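Local coordinates for protein PHB depolymerase (Penicillium funiculosum, PDB 2D81) that hydrolyses the ester bonds of polyhydroxybutyrate, a bacterial storage polyester, through a circularly permuted alpha/beta hydrolase fold, at residues Y64-T68 with Q111-Q115. Residues are numbered along the deposited sequence; the frame is centred on the assembly and turned at random.
Sequences YPSIT and QLKAQ
Gln111 and Pro65 illustrate how a helix can hold a passing loop through one backbone carbonyl. The amide nitrogen NE2 of Gln111 donates to O of Pro65 across 2.8 Å, and the bond is nearly straight, with an N-H...O angle of 168°. The carbonyl oxygen lies close to the plane of the glutamine amide, and the nitrogen meets it almost head-on. A bend at chi2 (-62°) brings the amide round to the carbonyl, while CG of Gln111 runs past the proline ring, 4.1 Å from CG of Pro65. Replacing Gln111 with a leucine would probably leave the Pro65 carbonyl without this donor and the loop freer to shift against the helix.

In the alpha/beta hydrolase fold of this depolymerase, helix 106-116 follows strand 92-98 of the central sheet, and the loop 64-68 leads into helix 68-77, with Ile67 as its N-cap residue. The contact therefore joins this loop to helix 106-116, the Pro65 side chain lying about 11 Å from the bound hydroxybutyrate trimer.

Apolar contact is carried by Ile67, whose CG2 rests 3.9 Å from CB of Gln111. With CG1 between the backbone N and the carbonyl carbon (chi1 59°), CD1 of Ile67 lies over the backbone, 3.7 Å from both Gln111 O and Gln115 N, the two ends of a helical hydrogen bond. CB of Ala114 (4.0 Å) and CB of Gln115 (3.9 Å) lie beside CD1 of Ile67. Beyond its CB the Gln115 side chain leads away from this methyl, its NE2 donating to the Tyr48 carbonyl, and Pro47 packs against both Ile67 and Gln115.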
loop_
_atom_site.group_PDB
_atom_site.type_symbol
_atom_site.label_atom_id
_atom_site.label_comp_id
_atom_site.label_asym_id
_atom_site.label_seq_id
_atom_site.Cartn_x
_atom_site.Cartn_y
_atom_site.Cartn_z
ATOM N N TYR A 64 19.096 10.359 3.165
ATOM C CA TYR A 64 18.680 10.276 4.560
ATOM C C TYR A 64 17.676 11.378 4.889
ATOM O O TYR A 64 18.044 12.402 5.467
ATOM C CB TYR A 64 19.887 10.425 5.495
ATOM C CG TYR A 64 20.838 9.249 5.528
ATOM C CD1 TYR A 64 21.728 9.007 4.480
ATOM C CD2 TYR A 64 20.863 8.388 6.624
ATOM C CE1 TYR A 64 22.622 7.938 4.527
ATOM C CE2 TYR A 64 21.750 7.316 6.682
ATOM C CZ TYR A 64 22.626 7.098 5.633
ATOM O OH TYR A 64 23.507 6.042 5.691
ATOM N N PRO A 65 16.398 11.190 4.532
ATOM C CA PRO A 65 15.425 12.241 4.844
ATOM C C PRO A 65 15.315 12.463 6.349
ATOM O O PRO A 65 15.471 11.527 7.134
ATOM C CB PRO A 65 14.130 11.707 4.238
ATOM C CG PRO A 65 14.297 10.219 4.352
ATOM C CD PRO A 65 15.737 10.025 3.919
ATOM N N SER A 66 15.053 13.703 6.749
ATOM C CA SER A 66 14.841 13.999 8.160
ATOM C C SER A 66 13.471 13.487 8.584
ATOM O O SER A 66 12.510 13.556 7.816
ATOM C CB SER A 66 14.921 15.506 8.410
ATOM O OG SER A 66 14.713 15.800 9.783
ATOM N N ILE A 67 13.377 12.979 9.807
ATOM C CA ILE A 67 12.084 12.590 10.350
ATOM C C ILE A 67 11.782 13.327 11.651
ATOM O O ILE A 67 10.858 12.964 12.378
ATOM C CB ILE A 67 12.012 11.071 10.616
ATOM C CG1 ILE A 67 13.106 10.658 11.599
ATOM C CG2 ILE A 67 12.131 10.311 9.303
ATOM C CD1 ILE A 67 12.941 9.241 12.142
ATOM N N THR A 68 12.552 14.371 11.940
ATOM C CA THR A 68 12.319 15.145 13.152
ATOM C C THR A 68 10.916 15.750 13.141
ATOM O O THR A 68 10.120 15.510 14.052
ATOM C CB THR A 68 13.351 16.279 13.306
ATOM O OG1 THR A 68 14.673 15.729 13.256
ATOM C CG2 THR A 68 13.164 16.985 14.640
ATOM N N GLN A 111 14.665 5.070 7.712
ATOM C CA GLN A 111 14.105 6.209 8.435
ATOM C C GLN A 111 12.634 5.984 8.778
ATOM O O GLN A 111 12.160 6.428 9.824
ATOM C CB GLN A 111 14.245 7.500 7.621
ATOM C CG GLN A 111 15.667 8.039 7.498
ATOM C CD GLN A 111 16.279 8.405 8.837
ATOM O OE1 GLN A 111 16.739 7.539 9.580
ATOM N NE2 GLN A 111 16.277 9.698 9.155
ATOM N N LEU A 112 11.908 5.305 7.895
ATOM C CA LEU A 112 10.544 4.899 8.215
ATOM C C LEU A 112 10.546 3.965 9.420
ATOM O O LEU A 112 9.712 4.096 10.317
ATOM C CB LEU A 112 9.892 4.195 7.023
ATOM C CG LEU A 112 8.521 3.554 7.287
ATOM C CD1 LEU A 112 7.498 4.615 7.673
ATOM C CD2 LEU A 112 8.066 2.827 6.026
ATOM N N LYS A 113 11.481 3.020 9.437
ATOM C CA LYS A 113 11.598 2.100 10.563
ATOM C C LYS A 113 11.844 2.884 11.848
ATOM O O LYS A 113 11.201 2.644 12.867
ATOM C CB LYS A 113 12.747 1.120 10.334
ATOM C CG LYS A 113 12.937 0.117 11.466
ATOM C CD LYS A 113 14.078 -0.836 11.155
ATOM C CE LYS A 113 14.231 -1.886 12.240
ATOM N NZ LYS A 113 15.400 -2.767 11.976
ATOM N N ALA A 114 12.779 3.827 11.790
ATOM C CA ALA A 114 13.145 4.614 12.962
ATOM C C ALA A 114 11.956 5.441 13.428
ATOM O O ALA A 114 11.688 5.555 14.629
ATOM C CB ALA A 114 14.314 5.524 12.630
ATOM N N GLN A 115 11.245 6.022 12.468
ATOM C CA GLN A 115 10.095 6.862 12.777
ATOM C C GLN A 115 9.004 6.067 13.488
ATOM O O GLN A 115 8.513 6.479 14.538
ATOM C CB GLN A 115 9.533 7.470 11.493
ATOM C CG GLN A 115 8.264 8.278 11.697
ATOM C CD GLN A 115 7.662 8.736 10.387
ATOM O OE1 GLN A 115 7.435 7.930 9.485
ATOM N NE2 GLN A 115 7.394 10.034 10.277
#